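Local coordinates for protein fibrillarin-like rRNA/tRNA 2'-O-methyltransferase (Aeropyrum pernix, PDB 4DF3) that probably methylates ribose 2'-hydroxyls in rRNA and tRNA at sites chosen by a guide RNA, using S-adenosylmethionine as methyl donor, at residues A29-G41 with G89-P101. The protein carries 2 engineered substitutions. Residues are numbered along the deposited sequence; the frame is centred on the assembly and turned at random.
With SAM (S-adenosylmethionine), chain C.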
loop_
_atom_site.group_PDB
_atom_site.type_symbol
_atom_site.label_atom_id
_atom_site.label_comp_id
_atom_site.label_asym_id
_atom_site.label_seq_id
_atom_site.Cartn_x
_atom_site.Cartn_y
_atom_site.Cartn_z
ATOM N N ALA A 29 -11.238 6.315 5.051
ATOM C CA ALA A 29 -10.955 5.572 6.281
ATOM C C ALA A 29 -11.165 4.073 5.920
ATOM O O ALA A 29 -11.792 3.763 4.920
ATOM C CB ALA A 29 -11.895 5.962 7.397
ATOM N N THR A 30 -10.567 3.188 6.709
ATOM C CA THR A 30 -10.866 1.785 6.569
ATOM C C THR A 30 -11.591 1.297 7.883
ATOM O O THR A 30 -11.535 1.934 8.894
ATOM C CB THR A 30 -9.626 0.970 6.330
ATOM O OG1 THR A 30 -8.619 1.309 7.311
ATOM C CG2 THR A 30 -9.164 1.184 4.948
ATOM N N LYS A 31 -12.285 0.165 7.807
ATOM C CA LYS A 31 -12.938 -0.370 8.987
ATOM C C LYS A 31 -11.908 -1.118 9.804
ATOM O O LYS A 31 -11.212 -2.020 9.290
ATOM C CB LYS A 31 -14.054 -1.334 8.577
ATOM C CG LYS A 31 -14.918 -1.769 9.763
ATOM C CD LYS A 31 -16.070 -2.689 9.262
ATOM C CE LYS A 31 -17.160 -1.791 8.633
ATOM N NZ LYS A 31 -18.384 -2.580 8.198
ATOM N N ASN A 32 -11.854 -0.771 11.086
ATOM C CA ASN A 32 -10.797 -1.288 11.930
ATOM C C ASN A 32 -10.910 -2.814 12.116
ATOM O O ASN A 32 -11.889 -3.312 12.702
ATOM C CB ASN A 32 -10.770 -0.523 13.267
ATOM C CG ASN A 32 -9.428 -0.700 14.019
ATOM O OD1 ASN A 32 -8.611 -1.548 13.638
ATOM N ND2 ASN A 32 -9.178 0.134 15.054
ATOM N N LEU A 33 -9.919 -3.570 11.627
ATOM C CA LEU A 33 -9.921 -5.043 11.908
ATOM C C LEU A 33 -9.730 -5.345 13.391
ATOM O O LEU A 33 -10.067 -6.459 13.832
ATOM C CB LEU A 33 -8.796 -5.750 11.174
ATOM C CG LEU A 33 -8.834 -7.271 11.080
ATOM C CD1 LEU A 33 -10.095 -7.767 10.348
ATOM C CD2 LEU A 33 -7.562 -7.719 10.311
ATOM N N VAL A 34 -9.100 -4.421 14.124
ATOM C CA VAL A 34 -8.843 -4.641 15.564
ATOM C C VAL A 34 -9.391 -3.459 16.361
ATOM O O VAL A 34 -8.601 -2.563 16.733
ATOM C CB VAL A 34 -7.368 -4.772 15.867
ATOM C CG1 VAL A 34 -7.216 -5.201 17.389
ATOM C CG2 VAL A 34 -6.774 -5.845 15.019
ATOM N N PRO A 35 -10.734 -3.423 16.513
ATOM C CA PRO A 35 -11.435 -2.283 17.076
ATOM C C PRO A 35 -10.826 -2.014 18.426
ATOM O O PRO A 35 -10.532 -2.979 19.129
ATOM C CB PRO A 35 -12.880 -2.771 17.196
ATOM C CG PRO A 35 -13.008 -3.933 16.392
ATOM C CD PRO A 35 -11.673 -4.486 16.098
ATOM N N GLY A 36 -10.552 -0.741 18.729
ATOM C CA GLY A 36 -9.825 -0.337 19.949
ATOM C C GLY A 36 -8.325 -0.092 19.793
ATOM O O GLY A 36 -7.668 0.367 20.731
ATOM N N GLN A 37 -7.752 -0.407 18.632
ATOM C CA GLN A 37 -6.296 -0.260 18.465
ATOM C C GLN A 37 -5.931 0.755 17.391
ATOM O O GLN A 37 -6.586 0.856 16.352
ATOM C CB GLN A 37 -5.614 -1.624 18.200
ATOM C CG GLN A 37 -6.043 -2.751 19.166
ATOM C CD GLN A 37 -5.019 -3.079 20.295
ATOM O OE1 GLN A 37 -4.233 -2.226 20.729
ATOM N NE2 GLN A 37 -5.051 -4.318 20.767
ATOM N N ARG A 38 -4.875 1.499 17.669
ATOM C CA ARG A 38 -4.429 2.625 16.866
ATOM C C ARG A 38 -2.940 2.427 16.475
ATOM O O ARG A 38 -2.066 2.296 17.361
ATOM C CB ARG A 38 -4.666 3.907 17.699
ATOM C CG ARG A 38 -4.129 5.243 17.136
ATOM C CD ARG A 38 -4.093 6.376 18.197
ATOM N NE ARG A 38 -5.243 7.290 18.106
ATOM C CZ ARG A 38 -6.369 7.198 18.825
ATOM N NH1 ARG A 38 -6.542 6.223 19.719
ATOM N NH2 ARG A 38 -7.336 8.095 18.648
ATOM N N VAL A 39 -2.643 2.434 15.167
ATOM C CA VAL A 39 -1.290 2.074 14.643
ATOM C C VAL A 39 -0.245 3.208 14.567
ATOM O O VAL A 39 0.923 3.020 14.947
ATOM C CB VAL A 39 -1.376 1.325 13.236
ATOM C CG1 VAL A 39 -0.013 1.247 12.531
ATOM C CG2 VAL A 39 -2.000 -0.051 13.376
ATOM N N TYR A 40 -0.634 4.368 14.046
ATOM C CA TYR A 40 0.309 5.488 13.888
ATOM C C TYR A 40 -0.259 6.842 14.345
ATOM O O TYR A 40 -0.070 7.883 13.679
ATOM C CB TYR A 40 0.798 5.549 12.439
ATOM C CG TYR A 40 -0.287 5.650 11.396
ATOM C CD1 TYR A 40 -0.559 6.872 10.783
ATOM C CD2 TYR A 40 -0.992 4.516 10.960
ATOM C CE1 TYR A 40 -1.544 6.982 9.786
ATOM C CE2 TYR A 40 -1.975 4.612 9.986
ATOM C CZ TYR A 40 -2.257 5.836 9.398
ATOM O OH TYR A 40 -3.231 5.994 8.381
ATOM N N GLY A 41 -0.949 6.820 15.482
ATOM C CA GLY A 41 -1.680 7.982 15.959
ATOM C C GLY A 41 -2.745 8.439 14.972
ATOM O O GLY A 41 -3.060 9.655 14.908
ATOM N N GLY A 89 4.413 -0.485 9.272
ATOM C CA GLY A 89 3.079 -0.984 9.065
ATOM C C GLY A 89 1.992 0.047 8.797
ATOM O O GLY A 89 0.825 -0.314 8.723
ATOM N N THR A 90 2.362 1.317 8.648
ATOM C CA THR A 90 1.360 2.361 8.336
ATOM C C THR A 90 0.379 2.017 7.193
ATOM O O THR A 90 -0.851 1.922 7.407
ATOM C CB THR A 90 2.065 3.675 8.049
ATOM O OG1 THR A 90 2.645 4.156 9.282
ATOM C CG2 THR A 90 1.039 4.694 7.591
ATOM N N THR A 91 0.900 1.811 5.980
ATOM C CA THR A 91 0.038 1.515 4.839
ATOM C C THR A 91 -0.436 0.058 4.964
ATOM O O THR A 91 -1.592 -0.270 4.605
ATOM C CB THR A 91 0.796 1.756 3.517
ATOM O OG1 THR A 91 1.181 3.164 3.447
ATOM C CG2 THR A 91 -0.072 1.335 2.342
ATOM N N ALA A 92 0.457 -0.832 5.424
ATOM C CA ALA A 92 0.027 -2.246 5.545
ATOM C C ALA A 92 -1.142 -2.389 6.513
ATOM O O ALA A 92 -1.961 -3.290 6.353
ATOM C CB ALA A 92 1.194 -3.141 5.960
ATOM N N SER A 93 -1.253 -1.521 7.517
ATOM C CA SER A 93 -2.353 -1.729 8.468
ATOM C C SER A 93 -3.695 -1.507 7.761
ATOM O O SER A 93 -4.700 -2.171 8.053
ATOM C CB SER A 93 -2.254 -0.775 9.705
ATOM O OG SER A 93 -2.369 0.607 9.332
ATOM N N HIS A 94 -3.739 -0.514 6.881
ATOM C CA HIS A 94 -4.946 -0.332 6.092
ATOM C C HIS A 94 -5.179 -1.446 5.079
ATOM O O HIS A 94 -6.380 -1.829 4.860
ATOM C CB HIS A 94 -4.956 1.075 5.415
ATOM C CG HIS A 94 -4.995 2.193 6.425
ATOM N ND1 HIS A 94 -6.152 2.619 7.054
ATOM C CD2 HIS A 94 -3.990 2.947 6.920
ATOM C CE1 HIS A 94 -5.841 3.573 7.923
ATOM N NE2 HIS A 94 -4.538 3.804 7.840
ATOM N N MET A 95 -4.125 -1.978 4.482
ATOM C CA MET A 95 -4.314 -3.163 3.601
ATOM C C MET A 95 -4.915 -4.294 4.456
ATOM O O MET A 95 -5.864 -4.970 4.030
ATOM C CB MET A 95 -3.014 -3.632 2.991
ATOM C CG MET A 95 -2.514 -2.685 1.992
ATOM S SD MET A 95 -0.884 -3.291 1.523
ATOM C CE MET A 95 -0.375 -2.293 0.131
ATOM N N SER A 96 -4.395 -4.459 5.676
ATOM C CA SER A 96 -4.865 -5.514 6.608
ATOM C C SER A 96 -6.364 -5.317 6.907
ATOM O O SER A 96 -7.126 -6.304 6.838
ATOM C CB SER A 96 -4.000 -5.519 7.909
ATOM O OG SER A 96 -4.672 -6.147 8.982
ATOM N N ASP A 97 -6.794 -4.049 7.159
ATOM C CA ASP A 97 -8.232 -3.806 7.302
ATOM C C ASP A 97 -9.071 -4.307 6.094
ATOM O O ASP A 97 -10.117 -4.902 6.284
ATOM C CB ASP A 97 -8.531 -2.322 7.540
ATOM C CG ASP A 97 -8.083 -1.839 8.911
ATOM O OD1 ASP A 97 -7.906 -2.664 9.864
ATOM O OD2 ASP A 97 -7.941 -0.588 9.074
ATOM N N ILE A 98 -8.637 -3.952 4.879
ATOM C CA ILE A 98 -9.411 -4.235 3.646
ATOM C C ILE A 98 -9.459 -5.699 3.347
ATOM O O ILE A 98 -10.534 -6.257 3.065
ATOM C CB ILE A 98 -8.796 -3.443 2.456
ATOM C CG1 ILE A 98 -9.025 -1.941 2.755
ATOM C CG2 ILE A 98 -9.455 -3.763 1.111
ATOM C CD1 ILE A 98 -8.111 -1.053 1.867
ATOM N N ILE A 99 -8.296 -6.339 3.444
ATOM C CA ILE A 99 -8.216 -7.766 3.068
ATOM C C ILE A 99 -8.913 -8.674 4.034
ATOM O O ILE A 99 -9.355 -9.770 3.640
ATOM C CB ILE A 99 -6.751 -8.282 2.833
ATOM C CG1 ILE A 99 -5.954 -8.364 4.114
ATOM C CG2 ILE A 99 -6.076 -7.413 1.747
ATOM C CD1 ILE A 99 -4.409 -8.647 3.870
ATOM N N GLY A 100 -9.027 -8.226 5.298
ATOM C CA GLY A 100 -9.792 -8.972 6.326
ATOM C C GLY A 100 -9.059 -10.218 6.804
ATOM O O GLY A 100 -7.921 -10.461 6.430
ATOM N N PRO A 101 -9.716 -11.023 7.662
ATOM C CA PRO A 101 -9.070 -12.197 8.330
ATOM C C PRO A 101 -8.534 -13.304 7.431
ATOM O O PRO A 101 -7.571 -14.011 7.849
ATOM C CB PRO A 101 -10.202 -12.754 9.208
ATOM C CG PRO A 101 -11.453 -12.417 8.440
ATOM C CD PRO A 101 -11.155 -10.931 7.989
HETATM N N SAM C . 5.653 1.381 2.757
HETATM C CA SAM C . 5.776 2.114 4.051
HETATM C C SAM C . 4.434 2.810 4.297
HETATM O O SAM C . 3.738 3.215 3.343
HETATM O OXT SAM C . 4.039 2.966 5.448
HETATM C CB SAM C . 6.913 3.193 4.030
HETATM C CG SAM C . 8.159 2.470 3.548
HETATM S SD SAM C . 9.744 3.269 3.925
HETATM C CE SAM C . 9.559 4.458 2.572
HETATM C "C5'" SAM C . 10.925 2.111 3.141
HETATM C "C4'" SAM C . 11.308 0.926 4.033
HETATM O "O4'" SAM C . 11.929 -0.133 3.307
HETATM C "C3'" SAM C . 12.274 1.212 5.174
HETATM O "O3'" SAM C . 11.579 0.814 6.360
HETATM C "C2'" SAM C . 13.573 0.453 4.859
HETATM O "O2'" SAM C . 14.190 -0.062 6.018
HETATM C "C1'" SAM C . 13.073 -0.687 3.982
HETATM N N9 SAM C . 14.011 -1.124 2.929
HETATM C C8 SAM C . 14.902 -0.387 2.140
HETATM N N7 SAM C . 15.563 -1.269 1.294
HETATM C C5 SAM C . 15.123 -2.512 1.536
HETATM C C6 SAM C . 15.431 -3.735 0.962
HETATM N N6 SAM C . 16.372 -3.917 -0.043
HETATM N N1 SAM C . 14.686 -4.773 1.505
HETATM C C2 SAM C . 13.733 -4.750 2.508
HETATM N N3 SAM C . 13.443 -3.513 3.056
HETATM C C4 SAM C . 14.155 -2.455 2.581
HETATM O O HOH W 1 -11.551 -4.473 8.714
#
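Tyr40 carries its CG between its own backbone N and carbonyl carbon (chi1 56°), which lays the ring over Thr90; the CG2 methyl sits almost centrally on one face, a CH-pi contact 3.8 Å from the ring centroid. Thr30 takes the same setting (chi1 50°), bringing OG1 to the helix. The His94 imidazole bridges the two: its ND1 donates to Thr30 OG1 at 2.8 Å, nearly in the ring plane, while NE2 and Tyr40 OH share a 2.6 Å hydrogen bond. Thr30 OG1 in turn donates a hydrogen bond to Asp97 OD2 (2.7 Å), on its anti lone pair. A phenylalanine in place of Tyr40 would probably leave His94 NE2 without this partner and the imidazole less firmly held. This hydrogen-bonded chain joins strand 26-31 of the N-terminal antiparallel sheet, and the loop that follows it, to helix 90-99 of the Rossmann-like methyltransferase domain; there Thr91 OG1 donates to atom O of the S-adenosylmethionine (SAM) carboxylate, 2.6 Å away. Further along, Leu33 N reaches Asp97 OD1 from above the carboxylate plane (2.8 Å), and Arg53 and Arg125 form salt bridges to the same carboxylate, probably keeping it ionised. Leu33 CD2 packs 3.5 Å from the hydroxyl OG of Ser96, which is hydrogen-bonded to Asn127.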